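Local coordinates for protein aromatic-amino-acid transaminase TyrB (Burkholderia cenocepacia K56-2Valvano, PDB 4WD2) that probably catalyses the reversible, pyridoxal-phosphate-dependent transfer of amino groups between aromatic amino acids and 2-oxo acids, at residues G42-A47 with R324-M329; Q130-D135 with T151-P156; A172-L177 with R212-F217. All blocks are in the same frame, centred on the assembly; numbering follows the deposited sequence.

Interaction 1: residues G42-A47 with R324-M329; sequences GIYFDA and RRIARM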
loop_
_atom_site.group_PDB
_atom_site.type_symbol
_atom_site.label_atom_id
_atom_site.label_comp_id
_atom_site.label_asym_id
_atom_site.label_seq_id
_atom_site.Cartn_x
_atom_site.Cartn_y
_atom_site.Cartn_z
ATOM N N GLY A 42 -9.861 -11.767 15.481
ATOM C CA GLY A 42 -9.200 -12.829 14.745
ATOM C C GLY A 42 -7.718 -12.609 14.521
ATOM O O GLY A 42 -7.266 -12.464 13.383
ATOM N N ILE A 43 -6.964 -12.566 15.616
ATOM C CA ILE A 43 -5.510 -12.454 15.569
ATOM C C ILE A 43 -4.927 -13.363 16.651
ATOM O O ILE A 43 -5.656 -13.814 17.524
ATOM C CB ILE A 43 -5.027 -11.004 15.789
ATOM C CG1 ILE A 43 -5.408 -10.505 17.177
ATOM C CG2 ILE A 43 -5.586 -10.060 14.726
ATOM C CD1 ILE A 43 -4.952 -9.080 17.436
ATOM N N TYR A 44 -3.624 -13.634 16.601
ATOM C CA TYR A 44 -3.015 -14.497 17.612
ATOM C C TYR A 44 -2.715 -13.750 18.914
ATOM O O TYR A 44 -2.106 -12.682 18.905
ATOM C CB TYR A 44 -1.725 -15.146 17.091
ATOM C CG TYR A 44 -1.085 -16.069 18.116
ATOM C CD1 TYR A 44 -1.480 -17.395 18.231
ATOM C CD2 TYR A 44 -0.099 -15.604 18.981
ATOM C CE1 TYR A 44 -0.902 -18.236 19.174
ATOM C CE2 TYR A 44 0.478 -16.436 19.931
ATOM C CZ TYR A 44 0.073 -17.743 20.021
ATOM O OH TYR A 44 0.651 -18.559 20.962
ATOM N N PHE A 45 -3.159 -14.327 20.027
ATOM C CA PHE A 45 -2.770 -13.881 21.363
ATOM C C PHE A 45 -1.954 -14.995 22.014
ATOM O O PHE A 45 -2.139 -16.161 21.689
ATOM C CB PHE A 45 -3.997 -13.536 22.211
ATOM C CG PHE A 45 -4.874 -12.488 21.598
ATOM C CD1 PHE A 45 -5.842 -12.829 20.668
ATOM C CD2 PHE A 45 -4.723 -11.156 21.941
ATOM C CE1 PHE A 45 -6.649 -11.858 20.094
ATOM C CE2 PHE A 45 -5.523 -10.174 21.373
ATOM C CZ PHE A 45 -6.487 -10.523 20.448
ATOM N N ASP A 46 -1.045 -14.650 22.919
ATOM C CA ASP A 46 -0.215 -15.672 23.544
ATOM C C ASP A 46 -0.870 -16.238 24.802
ATOM O O ASP A 46 -2.059 -16.026 25.043
ATOM C CB ASP A 46 1.189 -15.124 23.867
ATOM C CG ASP A 46 1.171 -13.894 24.779
ATOM O OD1 ASP A 46 0.179 -13.657 25.503
ATOM O OD2 ASP A 46 2.186 -13.162 24.782
ATOM N N ALA A 47 -0.085 -16.957 25.598
ATOM C CA ALA A 47 -0.597 -17.611 26.800
ATOM C C ALA A 47 -1.154 -16.611 27.804
ATOM O O ALA A 47 -1.987 -16.963 28.637
ATOM C CB ALA A 47 0.495 -18.449 27.453
ATOM N N ARG A 324 1.626 -25.042 18.494
ATOM C CA ARG A 324 1.306 -26.052 19.500
ATOM C C ARG A 324 0.378 -25.522 20.595
ATOM O O ARG A 324 -0.432 -26.272 21.128
ATOM C CB ARG A 324 2.590 -26.614 20.126
ATOM C CG ARG A 324 3.357 -27.570 19.215
ATOM C CD ARG A 324 4.440 -28.328 19.976
ATOM N NE ARG A 324 5.385 -27.430 20.631
ATOM C CZ ARG A 324 6.472 -26.934 20.046
ATOM N NH1 ARG A 324 6.750 -27.255 18.787
ATOM N NH2 ARG A 324 7.277 -26.120 20.714
ATOM N N ARG A 325 0.492 -24.238 20.930
ATOM C CA ARG A 325 -0.378 -23.646 21.949
ATOM C C ARG A 325 -1.837 -23.661 21.493
ATOM O O ARG A 325 -2.723 -23.985 22.273
ATOM C CB ARG A 325 0.046 -22.214 22.294
ATOM C CG ARG A 325 -0.475 -21.747 23.666
ATOM C CD ARG A 325 -0.346 -20.237 23.872
ATOM N NE ARG A 325 -1.299 -19.496 23.053
ATOM C CZ ARG A 325 -2.576 -19.309 23.370
ATOM N NH1 ARG A 325 -3.364 -18.620 22.554
ATOM N NH2 ARG A 325 -3.066 -19.812 24.502
ATOM N N ILE A 326 -2.082 -23.312 20.233
ATOM C CA ILE A 326 -3.430 -23.397 19.674
ATOM C C ILE A 326 -3.949 -24.841 19.742
ATOM O O ILE A 326 -5.093 -25.076 20.140
ATOM C CB ILE A 326 -3.478 -22.891 18.208
ATOM C CG1 ILE A 326 -3.185 -21.387 18.150
ATOM C CG2 ILE A 326 -4.841 -23.173 17.577
ATOM C CD1 ILE A 326 -3.144 -20.823 16.751
ATOM N N ALA A 327 -3.108 -25.806 19.371
ATOM C CA ALA A 327 -3.521 -27.206 19.401
ATOM C C ALA A 327 -3.850 -27.652 20.822
ATOM O O ALA A 327 -4.792 -28.411 21.045
ATOM C CB ALA A 327 -2.446 -28.087 18.792
ATOM N N ARG A 328 -3.088 -27.157 21.793
ATOM C CA ARG A 328 -3.358 -27.442 23.198
ATOM C C ARG A 328 -4.706 -26.868 23.626
ATOM O O ARG A 328 -5.464 -27.501 24.357
ATOM C CB ARG A 328 -2.251 -26.885 24.090
ATOM C CG ARG A 328 -2.462 -27.187 25.557
ATOM C CD ARG A 328 -1.297 -26.747 26.424
ATOM N NE ARG A 328 -1.598 -26.976 27.833
ATOM C CZ ARG A 328 -2.040 -26.038 28.664
ATOM N NH1 ARG A 328 -2.213 -24.801 28.233
ATOM N NH2 ARG A 328 -2.299 -26.336 29.929
ATOM N N MET A 329 -5.015 -25.666 23.153
ATOM C CA MET A 329 -6.299 -25.047 23.486
ATOM C C MET A 329 -7.453 -25.799 22.828
ATOM O O MET A 329 -8.528 -25.935 23.413
ATOM C CB MET A 329 -6.324 -23.572 23.072
ATOM C CG MET A 329 -5.417 -22.676 23.916
ATOM S SD MET A 329 -5.852 -22.652 25.670
ATOM C CE MET A 329 -4.715 -23.859 26.365
#

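Interaction 2: residues Q130-D135 with T151-P156; sequences QVWLSD and TVNTYP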
loop_
_atom_site.group_PDB
_atom_site.type_symbol
_atom_site.label_atom_id
_atom_site.label_comp_id
_atom_site.label_asym_id
_atom_site.label_seq_id
_atom_site.Cartn_x
_atom_site.Cartn_y
_atom_site.Cartn_z
ATOM N N GLN A 130 -14.425 -15.253 -14.323
ATOM C CA GLN A 130 -15.120 -14.919 -13.091
ATOM C C GLN A 130 -14.388 -15.565 -11.916
ATOM O O GLN A 130 -13.497 -16.395 -12.116
ATOM C CB GLN A 130 -16.581 -15.360 -13.163
ATOM C CG GLN A 130 -17.324 -14.714 -14.321
ATOM C CD GLN A 130 -18.813 -14.950 -14.275
ATOM O OE1 GLN A 130 -19.327 -15.550 -13.332
ATOM N NE2 GLN A 130 -19.522 -14.473 -15.296
ATOM N N VAL A 131 -14.740 -15.174 -10.696
ATOM C CA VAL A 131 -14.025 -15.655 -9.517
ATOM C C VAL A 131 -14.933 -16.532 -8.655
ATOM O O VAL A 131 -16.116 -16.226 -8.477
ATOM C CB VAL A 131 -13.471 -14.470 -8.688
ATOM C CG1 VAL A 131 -12.889 -14.947 -7.366
ATOM C CG2 VAL A 131 -12.401 -13.703 -9.477
ATOM N N TRP A 132 -14.386 -17.640 -8.153
ATOM C CA TRP A 132 -15.113 -18.537 -7.250
ATOM C C TRP A 132 -14.405 -18.658 -5.899
ATOM O O TRP A 132 -13.224 -18.999 -5.850
ATOM C CB TRP A 132 -15.273 -19.926 -7.871
ATOM C CG TRP A 132 -16.450 -20.055 -8.799
ATOM C CD1 TRP A 132 -17.678 -20.572 -8.503
ATOM C CD2 TRP A 132 -16.506 -19.651 -10.170
ATOM N NE1 TRP A 132 -18.494 -20.523 -9.608
ATOM C CE2 TRP A 132 -17.797 -19.961 -10.646
ATOM C CE3 TRP A 132 -15.587 -19.065 -11.045
ATOM C CZ2 TRP A 132 -18.193 -19.703 -11.958
ATOM C CZ3 TRP A 132 -15.978 -18.811 -12.347
ATOM C CH2 TRP A 132 -17.272 -19.128 -12.792
ATOM N N LEU A 133 -15.123 -18.365 -4.811
ATOM C CA LEU A 133 -14.604 -18.505 -3.446
ATOM C C LEU A 133 -15.348 -19.599 -2.689
ATOM O O LEU A 133 -16.415 -20.032 -3.103
ATOM C CB LEU A 133 -14.715 -17.196 -2.652
ATOM C CG LEU A 133 -15.165 -15.882 -3.283
ATOM C CD1 LEU A 133 -15.527 -14.879 -2.200
ATOM C CD2 LEU A 133 -14.063 -15.324 -4.135
ATOM N N SER A 134 -14.797 -20.018 -1.558
ATOM C CA SER A 134 -15.433 -21.039 -0.742
ATOM C C SER A 134 -16.668 -20.498 -0.034
ATOM O O SER A 134 -16.772 -19.305 0.249
ATOM C CB SER A 134 -14.441 -21.596 0.282
ATOM O OG SER A 134 -13.947 -20.568 1.120
ATOM N N ASP A 135 -17.610 -21.388 0.252
ATOM C CA ASP A 135 -18.758 -21.034 1.073
ATOM C C ASP A 135 -18.576 -21.589 2.479
ATOM O O ASP A 135 -18.744 -22.788 2.684
ATOM C CB ASP A 135 -20.052 -21.574 0.455
ATOM C CG ASP A 135 -21.240 -21.451 1.390
ATOM O OD1 ASP A 135 -21.338 -20.428 2.092
ATOM O OD2 ASP A 135 -22.075 -22.381 1.421
ATOM N N THR A 151 -16.953 -10.575 -11.436
ATOM C CA THR A 151 -18.128 -11.268 -10.929
ATOM C C THR A 151 -17.650 -12.387 -10.008
ATOM O O THR A 151 -16.801 -13.198 -10.383
ATOM C CB THR A 151 -18.986 -11.856 -12.059
ATOM O OG1 THR A 151 -19.398 -10.809 -12.944
ATOM C CG2 THR A 151 -20.211 -12.546 -11.495
ATOM N N VAL A 152 -18.190 -12.425 -8.800
ATOM C CA VAL A 152 -17.696 -13.346 -7.792
ATOM C C VAL A 152 -18.768 -14.355 -7.398
ATOM O O VAL A 152 -19.894 -13.988 -7.053
ATOM C CB VAL A 152 -17.199 -12.591 -6.546
ATOM C CG1 VAL A 152 -17.020 -13.545 -5.382
ATOM C CG2 VAL A 152 -15.900 -11.853 -6.852
ATOM N N ASN A 153 -18.402 -15.631 -7.470
ATOM C CA ASN A 153 -19.298 -16.729 -7.142
ATOM C C ASN A 153 -18.737 -17.609 -6.026
ATOM O O ASN A 153 -17.624 -17.393 -5.549
ATOM C CB ASN A 153 -19.570 -17.576 -8.388
ATOM C CG ASN A 153 -19.873 -16.728 -9.616
ATOM O OD1 ASN A 153 -20.973 -16.187 -9.759
ATOM N ND2 ASN A 153 -18.899 -16.620 -10.518
ATOM N N THR A 154 -19.517 -18.602 -5.608
ATOM C CA THR A 154 -19.093 -19.493 -4.537
ATOM C C THR A 154 -19.116 -20.955 -4.971
ATOM O O THR A 154 -19.789 -21.317 -5.937
ATOM C CB THR A 154 -19.983 -19.334 -3.282
ATOM O OG1 THR A 154 -21.278 -19.891 -3.535
ATOM C CG2 THR A 154 -20.139 -17.876 -2.921
ATOM N N TYR A 155 -18.360 -21.785 -4.262
ATOM C CA TYR A 155 -18.450 -23.234 -4.408
ATOM C C TYR A 155 -18.745 -23.830 -3.031
ATOM O O TYR A 155 -18.416 -23.216 -2.011
ATOM C CB TYR A 155 -17.163 -23.823 -5.017
ATOM C CG TYR A 155 -15.871 -23.438 -4.326
ATOM C CD1 TYR A 155 -15.473 -24.064 -3.152
ATOM C CD2 TYR A 155 -15.028 -22.473 -4.872
ATOM C CE1 TYR A 155 -14.278 -23.720 -2.520
ATOM C CE2 TYR A 155 -13.831 -22.117 -4.240
ATOM C CZ TYR A 155 -13.469 -22.748 -3.068
ATOM O OH TYR A 155 -12.302 -22.408 -2.436
ATOM N N PRO A 156 -19.398 -25.009 -2.993
ATOM C CA PRO A 156 -19.687 -25.643 -1.699
ATOM C C PRO A 156 -18.403 -25.913 -0.928
ATOM O O PRO A 156 -17.391 -26.262 -1.540
ATOM C CB PRO A 156 -20.379 -26.955 -2.087
ATOM C CG PRO A 156 -20.934 -26.705 -3.445
ATOM C CD PRO A 156 -19.979 -25.759 -4.119
HETATM O O HOH W 1 -22.264 -15.490 -12.068
#

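Interaction 3: residues A172-L177 with R212-F217; sequences AAIDAL and RELLPF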
loop_
_atom_site.group_PDB
_atom_site.type_symbol
_atom_site.label_atom_id
_atom_site.label_comp_id
_atom_site.label_asym_id
_atom_site.label_seq_id
_atom_site.Cartn_x
_atom_site.Cartn_y
_atom_site.Cartn_z
ATOM N N ALA A 172 -17.032 -31.333 -7.472
ATOM C CA ALA A 172 -17.946 -31.355 -8.612
ATOM C C ALA A 172 -18.263 -29.940 -9.122
ATOM O O ALA A 172 -18.361 -29.718 -10.332
ATOM C CB ALA A 172 -19.230 -32.087 -8.244
ATOM N N ALA A 173 -18.423 -28.987 -8.210
ATOM C CA ALA A 173 -18.681 -27.608 -8.612
ATOM C C ALA A 173 -17.486 -27.031 -9.374
ATOM O O ALA A 173 -17.651 -26.378 -10.407
ATOM C CB ALA A 173 -19.003 -26.750 -7.401
ATOM N N ILE A 174 -16.284 -27.278 -8.863
ATOM C CA ILE A 174 -15.073 -26.751 -9.482
ATOM C C ILE A 174 -14.792 -27.452 -10.813
ATOM O O ILE A 174 -14.353 -26.816 -11.774
ATOM C CB ILE A 174 -13.866 -26.884 -8.530
ATOM C CG1 ILE A 174 -14.054 -25.940 -7.332
ATOM C CG2 ILE A 174 -12.567 -26.568 -9.258
ATOM C CD1 ILE A 174 -12.971 -26.041 -6.275
ATOM N N ASP A 175 -15.092 -28.746 -10.883
ATOM C CA ASP A 175 -14.928 -29.501 -12.126
ATOM C C ASP A 175 -15.805 -28.975 -13.260
ATOM O O ASP A 175 -15.538 -29.242 -14.435
ATOM C CB ASP A 175 -15.235 -30.986 -11.897
ATOM C CG ASP A 175 -14.794 -31.854 -13.057
ATOM O OD1 ASP A 175 -13.687 -31.632 -13.586
ATOM O OD2 ASP A 175 -15.556 -32.762 -13.442
ATOM N N ALA A 176 -16.849 -28.232 -12.913
ATOM C CA ALA A 176 -17.805 -27.763 -13.906
ATOM C C ALA A 176 -17.475 -26.370 -14.444
ATOM O O ALA A 176 -18.192 -25.850 -15.303
ATOM C CB ALA A 176 -19.213 -27.774 -13.318
ATOM N N LEU A 177 -16.395 -25.767 -13.949
ATOM C CA LEU A 177 -16.037 -24.409 -14.350
ATOM C C LEU A 177 -15.373 -24.358 -15.725
ATOM O O LEU A 177 -14.658 -25.284 -16.118
ATOM C CB LEU A 177 -15.112 -23.768 -13.309
ATOM C CG LEU A 177 -15.680 -23.729 -11.895
ATOM C CD1 LEU A 177 -14.716 -23.030 -10.937
ATOM C CD2 LEU A 177 -17.035 -23.048 -11.916
ATOM N N ARG A 212 -8.961 -28.921 -16.250
ATOM C CA ARG A 212 -9.939 -27.948 -16.725
ATOM C C ARG A 212 -9.318 -26.586 -17.047
ATOM O O ARG A 212 -10.026 -25.661 -17.440
ATOM C CB ARG A 212 -11.055 -27.793 -15.696
ATOM C CG ARG A 212 -11.834 -29.089 -15.426
ATOM C CD ARG A 212 -12.528 -29.582 -16.678
ATOM N NE ARG A 212 -13.478 -30.654 -16.395
ATOM C CZ ARG A 212 -14.156 -31.321 -17.323
ATOM N NH1 ARG A 212 -13.992 -31.035 -18.610
ATOM N NH2 ARG A 212 -14.998 -32.283 -16.966
ATOM N N GLU A 213 -8.000 -26.479 -16.885
ATOM C CA GLU A 213 -7.258 -25.264 -17.216
ATOM C C GLU A 213 -7.764 -24.071 -16.429
ATOM O O GLU A 213 -7.959 -22.983 -16.979
ATOM C CB GLU A 213 -7.338 -24.965 -18.720
ATOM C CG GLU A 213 -6.696 -26.036 -19.579
ATOM C CD GLU A 213 -6.948 -25.820 -21.051
ATOM O OE1 GLU A 213 -7.495 -26.738 -21.691
ATOM O OE2 GLU A 213 -6.604 -24.735 -21.568
ATOM N N LEU A 214 -7.982 -24.290 -15.138
ATOM C CA LEU A 214 -8.431 -23.231 -14.247
ATOM C C LEU A 214 -7.252 -22.415 -13.726
ATOM O O LEU A 214 -6.089 -22.806 -13.892
ATOM C CB LEU A 214 -9.215 -23.819 -13.074
ATOM C CG LEU A 214 -10.376 -24.723 -13.460
ATOM C CD1 LEU A 214 -11.242 -25.006 -12.241
ATOM C CD2 LEU A 214 -11.198 -24.091 -14.589
ATOM N N LEU A 215 -7.570 -21.282 -13.104
ATOM C CA LEU A 215 -6.576 -20.397 -12.510
ATOM C C LEU A 215 -6.686 -20.351 -10.996
ATOM O O LEU A 215 -7.414 -19.519 -10.451
ATOM C CB LEU A 215 -6.724 -18.980 -13.063
ATOM C CG LEU A 215 -5.932 -18.671 -14.321
ATOM C CD1 LEU A 215 -6.348 -17.310 -14.858
ATOM C CD2 LEU A 215 -4.444 -18.703 -13.998
ATOM N N PRO A 216 -5.943 -21.226 -10.308
ATOM C CA PRO A 216 -5.955 -21.243 -8.845
ATOM C C PRO A 216 -5.230 -20.046 -8.246
ATOM O O PRO A 216 -4.088 -19.728 -8.611
ATOM C CB PRO A 216 -5.234 -22.553 -8.501
ATOM C CG PRO A 216 -4.334 -22.799 -9.659
ATOM C CD PRO A 216 -5.087 -22.289 -10.867
ATOM N N PHE A 217 -5.924 -19.374 -7.337
ATOM C CA PHE A 217 -5.363 -18.289 -6.550
ATOM C C PHE A 217 -5.337 -18.768 -5.101
ATOM O O PHE A 217 -6.360 -18.762 -4.413
ATOM C CB PHE A 217 -6.194 -17.007 -6.709
ATOM C CG PHE A 217 -5.428 -15.732 -6.444
ATOM C CD1 PHE A 217 -5.785 -14.562 -7.083
ATOM C CD2 PHE A 217 -4.359 -15.705 -5.564
ATOM C CE1 PHE A 217 -5.097 -13.394 -6.851
ATOM C CE2 PHE A 217 -3.665 -14.539 -5.329
ATOM C CZ PHE A 217 -4.035 -13.380 -5.974
HETATM O O HOH W 2 -12.655 -26.184 -18.322
#

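Interaction 1: residues G42-A47 with R324-M329
Polar contacts centre on Arg-325, which reaches from helix 309-338 to the loop after strand 37-38. Its CG stands anti to the backbone N (chi1 -159°), and a bend at chi3 (72°) swings the guanidinium along the loop backbone. Arg-325 NE donates to Tyr-44 OH at 3.0 Å, with the hydroxyl almost in the guanidinium plane. Arg-325 NH1 makes a weak, bent bond (119° at the hydrogen) to Phe-45 O, 2.9 Å away. Arg-325 NH2 is held by Leu-388 O, so NE, NH1 and NH2 each have an oxygen partner, NH1 weakly. Over one guanidinium face lies Asp-46 O, 3.7 Å from Arg-325 CZ. The Asp-46 carboxylate instead turns back to the backbone N of Glu-48 and Arg-50.

Apolar packing is smaller. Ile-326 CG1 meets the edge of the Tyr-44 ring at CE1 (4.0 Å), and Ala-47 CB lies 4.1 Å from Arg-325 CD. Tyr-44 CG is anti to its backbone N, which carries the ring toward the helix; the same backbone N donates to Tyr-259 OH.

An arginine bonded to a tyrosine hydroxyl, and weakly to a backbone carbonyl, thus ties an N-terminal loop to helix 309-338 in this class I/II aminotransferase fold.

Interaction 2: residues Q130-D135 with T151-P156
Strands 131-135 and 152-156 run parallel in one-to-one register from Val-131/Val-152 to Ser-134/Tyr-155, their short axes 4.2 Å apart and twisted by 42°. Bonds alternate between the strands: Val-131 N donates to Thr-151 O, Asn-153 N to Val-131 O at a short 2.6 Å, Leu-133 N to Asn-153 O, and Tyr-155 N to Leu-133 O. The last, from Asp-135 N to Tyr-155 O, is weak.

At the start of the pair, Asn-153 ND2 donates to Gln-130 OE1 (3.0 Å), nearly straight at 162° and in the carbonyl plane. A water donates to both Gln-130 OE1 and Asn-153 OD1, closing a small polar ring that helps fix the asparagine amide. That amide lies over one face of the Trp-132 indole, with Asn-153 CB 3.4 Å from Trp-132 NE1 in a CH-pi contact with the five-membered ring.

This is the parallel pair of a beta-alpha-beta unit whose crossover helix, 141-147, covers the sheet face carrying Val-131, Leu-133, Val-152 and Thr-154. There Leu-133 CG packs on Val-152 CG1 at 3.6 Å, the two side chains crossing at about a right angle.

On the Trp-132 face, Tyr-155 CG takes the crowded position between backbone N and carbonyl carbon (chi1 52°), folding the ring over the neighbouring strand. Ser-134 CA then sits over the ring face in a second CH-pi contact, 3.4 Å from Tyr-155 CE1, while Trp-132 CB approaches the ring edge 3.9 Å from Tyr-155 CD2. Tyr-155 OH is bonded to Leu-184 O of strand 182-186, which flanks 131-135 on its other side.

Interaction 3: residues A172-L177 with R212-F217
A helix C-terminus and the turn leading into an inner strand of the mixed sheet meet here: helix 167-175 ends against the connection from helix 199-211 to strand 215-220. That second helix finishes in a Schellman motif, in which Glu-213 adopts positive phi (59°) and turns the chain toward the sheet.

Leu-214, just after the turn, supplies the apolar half of the contact. Its CD1 methyl touches Ile-174 CG2 at 3.6 Å, the two side chains crossing obliquely, and its CD2 lies 4.1 Å from Leu-177 CB. One leucine therefore spreads its two methyls between the last turn of the helix and Leu-177, two residues past its end. Val-183 of strand 182-186 packs against both Leu-177 and Leu-214, continuing this apolar cluster onto the sheet.

On the outer side, Arg-212 bends at chi2 (-62°) and presents its guanidinium edge to Asp-175. Arg-212 NE donates to Asp-175 OD1 at 3.0 Å, almost straight (170°) and nearly in the guanidinium plane, but the oxygen is met from above the carboxylate plane. Asp-175 OD2 stays 3.6 Å from Arg-212 NH2. A water joins the backbones by donating to Leu-177 O (3.1 Å) and Arg-212 O (2.8 Å).

The ion pair is thus a salt bridge carried by one hydrogen bond, not a bidentate one, and with Arg-212 exposed to solvent its electrostatic contribution is probably modest.

From the N terminus, the loop 42-47 comes first, and its partner 324-329 is reached only 277 residues later, so interaction 1 closes a very long loop that contains both other contacts. Within it, interaction 2 closes first, through a short crossover, and interaction 3 follows in series over 34 intervening residues; none of the three cross. Interactions 2 and 3 share the mixed sheet and touch: Trp-132 CE2 lies 3.4 Å from Leu-177 CD2, and Pro-156 packs on Ala-173, joining the strand pair to helix 167-175. Interaction 1 lies on the opposite side of the chain's centre from the other two, its nearest atoms about 16 Å from interaction 2, and joins an early loop to a late helix.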